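Local coordinates for putative acetyl/propionyl-CoA carboxylase, alpha subunit (Methylibium petroleiphilum, PDB 2O1Q), which is a zinc-binding protein of the cupin superfamily, probably an oxidoreductase and tentatively assigned as an acetylacetone dioxygenase, at residues I31-L36 and W45-D50; F49-G54 and S111-S116. One frame throughout, in Å; residues are numbered along the deposited sequence. Where two conformers were deposited one is given.

Contact 1: I31-L36 and W45-D50; sequences IRWKLL and WTAIFD
Ala47 CB lies at the edge of the Trp33 indole, 3.9 Å from Trp33 CE3, and the backbone N of Leu35 stands over one face of that ring, offset toward the rim. Trp33 CB packs against CD2 of Phe49 at 3.7 Å. Phe49 receives CG2 of Ile31 at its ring edge, and Trp45 receives CD1 of Leu35 in the same way. Helix 136-144 also packs on Trp33, Leu35 and Trp45, and Phe22 and Trp143 meet the Trp33 ring edge-to-face.

On the other face of the sheet, Arg32 and Asp50 run side by side. Arg32 NH2 makes a nearly straight salt bridge to Asp50 OD2 (2.9 Å, 170°), with OD2 in the guanidinium plane but met from above the carboxylate plane. A water lies 3.1 Å from Arg32 NE and also reaches Asp50 OD2. An alanine at Arg32 would probably leave the Asp50 carboxylate without its cationic mate and freer to turn.

Paired backbone bonds join Arg32 to Asp50 and Lys34 to Ile48, and Leu36 N adds a 2.8 Å bond to Thr46 O. With strand directions 155° apart the pairing is antiparallel, and since strands 32-39 and 44-51 are consecutive in the chain they form a beta hairpin of the cupin-like domain.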
ATOM      1  N   ILE A  31       5.230 -16.417  24.387  1.00 16.53           N
ATOM      2  CA  ILE A  31       5.538 -16.103  23.013  1.00 18.80           C
ATOM      3  C   ILE A  31       6.794 -15.204  22.980  1.00 14.17           C
ATOM      4  O   ILE A  31       6.949 -14.293  23.824  1.00 16.82           O
ATOM      5  CB  ILE A  31       4.336 -15.395  22.324  1.00 16.20           C
ATOM      6  CG1 ILE A  31       3.093 -16.337  22.262  1.00 17.36           C
ATOM      7  CG2 ILE A  31       4.753 -14.845  20.951  1.00 24.41           C
ATOM      8  CD1 ILE A  31       1.862 -15.837  21.451  1.00 18.49           C
ATOM      9  N   ARG A  32       7.656 -15.475  22.005  1.00 13.33           N
ATOM     10  CA  ARG A  32       8.867 -14.704  21.732  1.00 16.52           C
ATOM     11  C   ARG A  32       8.800 -14.268  20.286  1.00 14.92           C
ATOM     12  O   ARG A  32       8.026 -14.818  19.460  1.00 15.56           O
ATOM     13  CB  ARG A  32      10.133 -15.506  22.009  1.00 16.59           C
ATOM     14  CG  ARG A  32      10.303 -15.801  23.490  1.00 19.69           C
ATOM     15  CD  ARG A  32      11.579 -16.558  23.775  1.00 20.26           C
ATOM     16  NE  ARG A  32      11.753 -17.726  22.905  1.00 23.45           N
ATOM     17  CZ  ARG A  32      12.905 -18.356  22.681  1.00 22.71           C
ATOM     18  NH1 ARG A  32      14.028 -17.957  23.209  1.00 23.66           N
ATOM     19  NH2 ARG A  32      12.957 -19.356  21.838  1.00 23.87           N
ATOM     20  N   TRP A  33       9.606 -13.268  19.953  1.00 17.58           N
ATOM     21  CA  TRP A  33       9.541 -12.659  18.625  1.00 14.55           C
ATOM     22  C   TRP A  33      10.900 -12.121  18.206  1.00 13.57           C
ATOM     23  O   TRP A  33      11.739 -11.890  19.069  1.00 14.59           O
ATOM     24  CB  TRP A  33       8.439 -11.609  18.561  1.00 16.32           C
ATOM     25  CG  TRP A  33       8.701 -10.289  19.169  1.00 16.15           C
ATOM     26  CD1 TRP A  33       9.250 -10.037  20.364  1.00 17.72           C
ATOM     27  CD2 TRP A  33       8.376  -9.017  18.601  1.00 16.15           C
ATOM     28  NE1 TRP A  33       9.255  -8.701  20.616  1.00 21.04           N
ATOM     29  CE2 TRP A  33       8.774  -8.043  19.516  1.00 15.67           C
ATOM     30  CE3 TRP A  33       7.809  -8.615  17.394  1.00 17.42           C
ATOM     31  CZ2 TRP A  33       8.600  -6.679  19.277  1.00 16.32           C
ATOM     32  CZ3 TRP A  33       7.640  -7.270  17.160  1.00 20.97           C
ATOM     33  CH2 TRP A  33       8.061  -6.325  18.088  1.00 17.88           C
ATOM     34  N   LYS A  34      11.026 -11.828  16.896  1.00 16.34           N
ATOM     35  CA  LYS A  34      12.121 -11.018  16.299  1.00 13.02           C
ATOM     36  C   LYS A  34      11.382 -10.099  15.363  1.00 13.68           C
ATOM     37  O   LYS A  34      10.686 -10.567  14.458  1.00 16.83           O
ATOM     38  CB  LYS A  34      13.108 -11.877  15.547  1.00 16.22           C
ATOM     39  CG  LYS A  34      13.752 -12.932  16.438  1.00 18.00           C
ATOM     40  CD  LYS A  34      14.737 -13.790  15.656  1.00 15.94           C
ATOM     41  CE  LYS A  34      15.267 -14.898  16.523  1.00 22.14           C
ATOM     42  NZ  LYS A  34      16.366 -15.677  15.864  1.00 20.26           N
ATOM     43  N   LEU A  35      11.550  -8.798  15.560  1.00 14.71           N
ATOM     44  CA  LEU A  35      11.155  -7.832  14.575  1.00 15.44           C
ATOM     45  C   LEU A  35      12.168  -7.807  13.451  1.00 16.04           C
ATOM     46  O   LEU A  35      13.339  -7.718  13.686  1.00 18.34           O
ATOM     47  CB  LEU A  35      11.034  -6.443  15.183  1.00 15.80           C
ATOM     48  CG  LEU A  35      10.520  -5.319  14.278  1.00 15.14           C
ATOM     49  CD1 LEU A  35       9.118  -5.699  13.818  1.00 17.34           C
ATOM     50  CD2 LEU A  35      10.533  -3.995  15.025  1.00 19.27           C
ATOM     51  N   LEU A  36      11.678  -7.912  12.220  1.00 16.18           N
ATOM     52  CA  LEU A  36      12.541  -8.051  11.061  1.00 15.76           C
ATOM     53  C   LEU A  36      12.617  -6.767  10.246  1.00 15.53           C
ATOM     54  O   LEU A  36      13.681  -6.419   9.686  1.00 16.63           O
ATOM     55  CB  LEU A  36      12.047  -9.180  10.197  1.00 14.46           C
ATOM     56  CG  LEU A  36      12.106 -10.573  10.845  1.00 14.27           C
ATOM     57  CD1 LEU A  36      11.401 -11.587   9.909  1.00 17.13           C
ATOM     58  CD2 LEU A  36      13.541 -10.977  11.230  1.00 16.93           C
ATOM     59  N   TRP A  45       5.078  -3.615   8.723  1.00 18.18           N
ATOM     60  CA  TRP A  45       6.088  -4.164   9.600  1.00 18.81           C
ATOM     61  C   TRP A  45       6.000  -5.699   9.497  1.00 16.92           C
ATOM     62  O   TRP A  45       4.969  -6.245   9.058  1.00 15.67           O
ATOM     63  CB  TRP A  45       5.931  -3.640  11.031  1.00 17.04           C
ATOM     64  CG  TRP A  45       4.538  -3.787  11.620  1.00 17.25           C
ATOM     65  CD1 TRP A  45       3.420  -3.056  11.292  1.00 18.92           C
ATOM     66  CD2 TRP A  45       4.166  -4.646  12.687  1.00 16.97           C
ATOM     67  NE1 TRP A  45       2.371  -3.436  12.099  1.00 18.98           N
ATOM     68  CE2 TRP A  45       2.812  -4.414  12.964  1.00 19.01           C
ATOM     69  CE3 TRP A  45       4.872  -5.618  13.454  1.00 16.55           C
ATOM     70  CZ2 TRP A  45       2.124  -5.102  13.962  1.00 22.99           C
ATOM     71  CZ3 TRP A  45       4.190  -6.295  14.465  1.00 19.99           C
ATOM     72  CH2 TRP A  45       2.807  -6.048  14.690  1.00 19.77           C
ATOM     73  N   THR A  46       7.080  -6.405   9.816  1.00 14.51           N
ATOM     74  CA  THR A  46       7.231  -7.816   9.571  1.00 16.09           C
ATOM     75  C   THR A  46       8.053  -8.379  10.714  1.00 15.78           C
ATOM     76  O   THR A  46       9.038  -7.735  11.183  1.00 15.57           O
ATOM     77  CB  THR A  46       7.997  -8.008   8.270  1.00 18.02           C
ATOM     78  OG1 THR A  46       7.322  -7.364   7.189  1.00 16.02           O
ATOM     79  CG2 THR A  46       8.245  -9.436   7.978  1.00 19.01           C
ATOM     80  N   ALA A  47       7.612  -9.525  11.200  1.00 14.19           N
ATOM     81  CA  ALA A  47       8.177 -10.146  12.377  1.00 15.46           C
ATOM     82  C   ALA A  47       8.020 -11.627  12.275  1.00 14.76           C
ATOM     83  O   ALA A  47       7.174 -12.138  11.459  1.00 16.05           O
ATOM     84  CB  ALA A  47       7.485  -9.576  13.657  1.00 18.77           C
ATOM     85  N   ILE A  48       8.821 -12.355  13.078  1.00 15.86           N
ATOM     86  CA  ILE A  48       8.663 -13.815  13.232  1.00 14.57           C
ATOM     87  C   ILE A  48       8.470 -14.108  14.704  1.00 14.61           C
ATOM     88  O   ILE A  48       8.911 -13.326  15.564  1.00 14.84           O
ATOM     89  CB  ILE A  48       9.837 -14.611  12.599  1.00 16.50           C
ATOM     90  CG1 ILE A  48       9.549 -16.086  12.574  1.00 17.81           C
ATOM     91  CG2 ILE A  48      11.135 -14.179  13.268  1.00 20.17           C
ATOM     92  CD1 ILE A  48      10.469 -16.884  11.588  1.00 19.65           C
ATOM     93  N   PHE A  49       7.638 -15.102  14.968  1.00 17.49           N
ATOM     94  CA  PHE A  49       7.203 -15.479  16.303  1.00 16.74           C
ATOM     95  C   PHE A  49       7.456 -16.942  16.588  1.00 14.32           C
ATOM     96  O   PHE A  49       7.261 -17.793  15.718  1.00 16.68           O
ATOM     97  CB  PHE A  49       5.712 -15.213  16.455  1.00 15.11           C
ATOM     98  CG  PHE A  49       5.315 -13.761  16.190  1.00 15.12           C
ATOM     99  CD1 PHE A  49       5.124 -13.313  14.909  1.00 18.86           C
ATOM    100  CD2 PHE A  49       5.196 -12.843  17.230  1.00 15.19           C
ATOM    101  CE1 PHE A  49       4.769 -12.023  14.661  1.00 17.32           C
ATOM    102  CE2 PHE A  49       4.838 -11.554  16.970  1.00 16.99           C
ATOM    103  CZ  PHE A  49       4.655 -11.135  15.703  1.00 16.18           C
ATOM    104  N   ASP A  50       7.814 -17.174  17.834  1.00 15.25           N
ATOM    105  CA  ASP A  50       8.093 -18.503  18.390  1.00 17.44           C
ATOM    106  C   ASP A  50       7.083 -18.665  19.508  1.00 16.21           C
ATOM    107  O   ASP A  50       7.138 -17.956  20.504  1.00 17.58           O
ATOM    108  CB  ASP A  50       9.514 -18.559  18.932  1.00 18.71           C
ATOM    109  CG  ASP A  50       9.855 -19.909  19.497  1.00 25.88           C
ATOM    110  OD1 ASP A  50       9.567 -20.907  18.817  1.00 36.10           O
ATOM    111  OD2 ASP A  50      10.393 -19.966  20.598  1.00 26.84           O
TER
HETATM  112  O   HOH W   1       8.824 -18.774  22.819  1.00 23.95           O

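Contact 2: F49-G54 and S111-S116; sequences FDCPAG and SEFYMS
Phe49 and Phe113 bring their rings together across an antiparallel strand pair of the cupin-like beta fold. The planes are 14° from parallel but slid apart, with centroids separated by 4.8 Å, making an offset pair with little overlap. Phe49 CD1 stands over one face of Phe113, offset toward the rim, whereas Phe113 CE1 reaches back to Phe49 CB at 3.5 Å.

Cys51 lies on the same side of the sheet, its SG at the edge of the Phe113 ring, 3.7 Å from Phe113 CE1, in a sulfur-aromatic contact. The backbone fixes this register through two reciprocal pairs of hydrogen bonds, Phe49 with Phe113 and Cys51 with Ser111. Between them, Glu112 CA approaches Phe49 O at 3.1 Å in a CA-H...O contact.

Farther out, Phe107, Phe57 and Leu70 pack on Phe113, whose side chain is about 7 Å from a bound zinc ion. Ser111 OG is held by Val109 O and Lys74 N. On the opposite face Glu112 OE1 bonds to Thr71 OG1, and Glu112 CG, anti to the backbone N (chi1 -178°), lies 3.5 Å from Phe49 O.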
ATOM      1  N   PHE A  49       7.638 -15.102  14.968  1.00 17.49           N
ATOM      2  CA  PHE A  49       7.203 -15.479  16.303  1.00 16.74           C
ATOM      3  C   PHE A  49       7.456 -16.942  16.588  1.00 14.32           C
ATOM      4  O   PHE A  49       7.261 -17.793  15.718  1.00 16.68           O
ATOM      5  CB  PHE A  49       5.712 -15.213  16.455  1.00 15.11           C
ATOM      6  CG  PHE A  49       5.315 -13.761  16.190  1.00 15.12           C
ATOM      7  CD1 PHE A  49       5.124 -13.313  14.909  1.00 18.86           C
ATOM      8  CD2 PHE A  49       5.196 -12.843  17.230  1.00 15.19           C
ATOM      9  CE1 PHE A  49       4.769 -12.023  14.661  1.00 17.32           C
ATOM     10  CE2 PHE A  49       4.838 -11.554  16.970  1.00 16.99           C
ATOM     11  CZ  PHE A  49       4.655 -11.135  15.703  1.00 16.18           C
ATOM     12  N   ASP A  50       7.814 -17.174  17.834  1.00 15.25           N
ATOM     13  CA  ASP A  50       8.093 -18.503  18.390  1.00 17.44           C
ATOM     14  C   ASP A  50       7.083 -18.665  19.508  1.00 16.21           C
ATOM     15  O   ASP A  50       7.138 -17.956  20.504  1.00 17.58           O
ATOM     16  CB  ASP A  50       9.514 -18.559  18.932  1.00 18.71           C
ATOM     17  CG  ASP A  50       9.855 -19.909  19.497  1.00 25.88           C
ATOM     18  OD1 ASP A  50       9.567 -20.907  18.817  1.00 36.10           O
ATOM     19  OD2 ASP A  50      10.393 -19.966  20.598  1.00 26.84           O
ATOM     20  N   CYS A  51       6.176 -19.618  19.360  1.00 17.28           N
ATOM     21  CA  CYS A  51       5.008 -19.673  20.191  1.00 18.78           C
ATOM     22  C   CYS A  51       4.883 -21.026  20.817  1.00 18.33           C
ATOM     23  O   CYS A  51       4.622 -22.002  20.127  1.00 17.26           O
ATOM     24  CB  CYS A  51       3.780 -19.405  19.358  1.00 15.99           C
ATOM     25  SG  CYS A  51       3.729 -17.914  18.369  1.00 18.50           S
ATOM     26  N   PRO A  52       5.047 -21.092  22.133  1.00 14.20           N
ATOM     27  CA  PRO A  52       4.930 -22.352  22.835  1.00 13.88           C
ATOM     28  C   PRO A  52       3.545 -22.936  22.689  1.00 16.24           C
ATOM     29  O   PRO A  52       2.623 -22.202  22.508  1.00 15.92           O
ATOM     30  CB  PRO A  52       5.187 -21.975  24.281  1.00 16.23           C
ATOM     31  CG  PRO A  52       6.042 -20.780  24.136  1.00 16.59           C
ATOM     32  CD  PRO A  52       5.488 -20.049  23.053  1.00 14.00           C
ATOM     33  N   ALA A  53       3.460 -24.245  22.785  1.00 14.43           N
ATOM     34  CA  ALA A  53       2.153 -24.895  22.871  1.00 11.79           C
ATOM     35  C   ALA A  53       1.359 -24.289  24.011  1.00 14.54           C
ATOM     36  O   ALA A  53       1.913 -24.065  25.111  1.00 16.06           O
ATOM     37  CB  ALA A  53       2.353 -26.357  23.114  1.00 13.22           C
ATOM     38  N   GLY A  54       0.081 -23.988  23.778  1.00 13.61           N
ATOM     39  CA  GLY A  54      -0.745 -23.350  24.814  1.00 12.92           C
ATOM     40  C   GLY A  54      -0.780 -21.830  24.780  1.00 11.54           C
ATOM     41  O   GLY A  54      -1.511 -21.199  25.550  1.00 14.36           O
ATOM     42  N   SER A 111       4.905 -23.563  17.830  1.00 14.66           N
ATOM     43  CA  SER A 111       4.820 -23.056  16.466  1.00 17.49           C
ATOM     44  C   SER A 111       5.799 -21.945  16.162  1.00 17.68           C
ATOM     45  O   SER A 111       6.315 -21.270  17.048  1.00 14.99           O
ATOM     46  CB  SER A 111       3.402 -22.570  16.209  1.00 17.93           C
ATOM     47  OG  SER A 111       2.440 -23.599  16.398  1.00 15.93           O
ATOM     48  N   GLU A 112       6.033 -21.718  14.887  1.00 16.34           N
ATOM     49  CA  GLU A 112       6.820 -20.595  14.432  1.00 16.95           C
ATOM     50  C   GLU A 112       6.100 -20.076  13.236  1.00 17.16           C
ATOM     51  O   GLU A 112       5.679 -20.869  12.376  1.00 15.55           O
ATOM     52  CB  GLU A 112       8.197 -21.022  13.970  1.00 14.46           C
ATOM     53  CG  GLU A 112       9.091 -19.859  13.534  1.00 23.00           C
ATOM     54  CD  GLU A 112      10.425 -20.336  13.015  1.00 30.26           C
ATOM     55  OE1 GLU A 112      10.485 -20.843  11.857  1.00 37.56           O
ATOM     56  OE2 GLU A 112      11.400 -20.175  13.770  1.00 34.84           O
ATOM     57  N   PHE A 113       5.894 -18.772  13.180  1.00 14.26           N
ATOM     58  CA  PHE A 113       5.278 -18.101  12.024  1.00 18.04           C
ATOM     59  C   PHE A 113       5.853 -16.746  11.802  1.00 17.35           C
ATOM     60  O   PHE A 113       6.221 -16.020  12.757  1.00 15.64           O
ATOM     61  CB  PHE A 113       3.740 -18.040  12.062  1.00 16.37           C
ATOM     62  CG  PHE A 113       3.190 -17.039  13.014  1.00 16.40           C
ATOM     63  CD1 PHE A 113       3.146 -17.298  14.390  1.00 16.69           C
ATOM     64  CD2 PHE A 113       2.754 -15.793  12.553  1.00 16.20           C
ATOM     65  CE1 PHE A 113       2.649 -16.314  15.262  1.00 17.91           C
ATOM     66  CE2 PHE A 113       2.247 -14.861  13.417  1.00 20.84           C
ATOM     67  CZ  PHE A 113       2.176 -15.158  14.776  1.00 16.89           C
ATOM     68  N   TYR A 114       5.959 -16.453  10.516  1.00 17.37           N
ATOM     69  CA  TYR A 114       6.422 -15.200   9.945  1.00 17.65           C
ATOM     70  C   TYR A 114       5.186 -14.469   9.468  1.00 18.83           C
ATOM     71  O   TYR A 114       4.301 -15.081   8.852  1.00 17.90           O
ATOM     72  CB  TYR A 114       7.378 -15.556   8.776  1.00 17.38           C
ATOM     73  CG  TYR A 114       7.802 -14.407   7.885  1.00 17.52           C
ATOM     74  CD1 TYR A 114       7.030 -14.012   6.841  1.00 18.40           C
ATOM     75  CD2 TYR A 114       9.019 -13.767   8.038  1.00 15.65           C
ATOM     76  CE1 TYR A 114       7.443 -13.047   5.975  1.00 20.76           C
ATOM     77  CE2 TYR A 114       9.438 -12.790   7.168  1.00 20.07           C
ATOM     78  CZ  TYR A 114       8.648 -12.407   6.160  1.00 19.97           C
ATOM     79  OH  TYR A 114       9.017 -11.467   5.237  1.00 19.09           O
HETATM   80  N   MSE A 115       5.072 -13.182   9.797  1.00 16.34           N
HETATM   81  CA  MSE A 115       3.958 -12.382   9.388  1.00 18.48           C
HETATM   82  C   MSE A 115       4.334 -10.984   9.046  1.00 17.97           C
HETATM   83  O   MSE A 115       5.158 -10.342   9.717  1.00 15.18           O
HETATM   84  CB  MSE A 115       2.857 -12.397  10.455  1.00 21.57           C
HETATM   85  CG  MSE A 115       1.583 -11.801  10.004  1.00 16.98           C
HETATM   86 SE   MSE A 115       0.086 -12.452  11.114  0.75 19.00          SE
HETATM   87  CE  MSE A 115      -1.230 -11.463  10.022  1.00 21.99           C
ATOM     88  N   SER A 116       3.682 -10.493   8.004  0.50 16.28           N
ATOM     89  CA  SER A 116       3.785  -9.130   7.584  0.50 19.95           C
ATOM     90  C   SER A 116       2.411  -8.509   7.838  0.50 17.41           C
ATOM     91  O   SER A 116       1.373  -9.166   7.729  0.50 16.95           O
ATOM     92  CB  SER A 116       4.210  -9.066   6.126  0.50 20.07           C
ATOM     93  OG  SER A 116       4.818  -7.824   5.828  0.50 18.76           O
TER

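Overall arrangement
Strand 44-51 is common to both contacts: contact 1 pairs it with 32-39 and contact 2 with 110-118, so the three are consecutive in one antiparallel sheet. Phe49 and Asp50 belong to both. The contacts are mainly buried, their centres 8 Å apart, and neither is a surface contact, although each includes partly exposed residues. Both rest on antiparallel backbone bonds. Contact 1 buries more area (576 against 343 Å²) and adds apolar packing and a salt bridge; contact 2 adds an offset aromatic pair and a sulfur contact. Both reach strand 55-62 and the second subunit; contact 1 also meets helix 136-144, while the Phe113 side chain of contact 2 lies about 7 Å from the zinc ion.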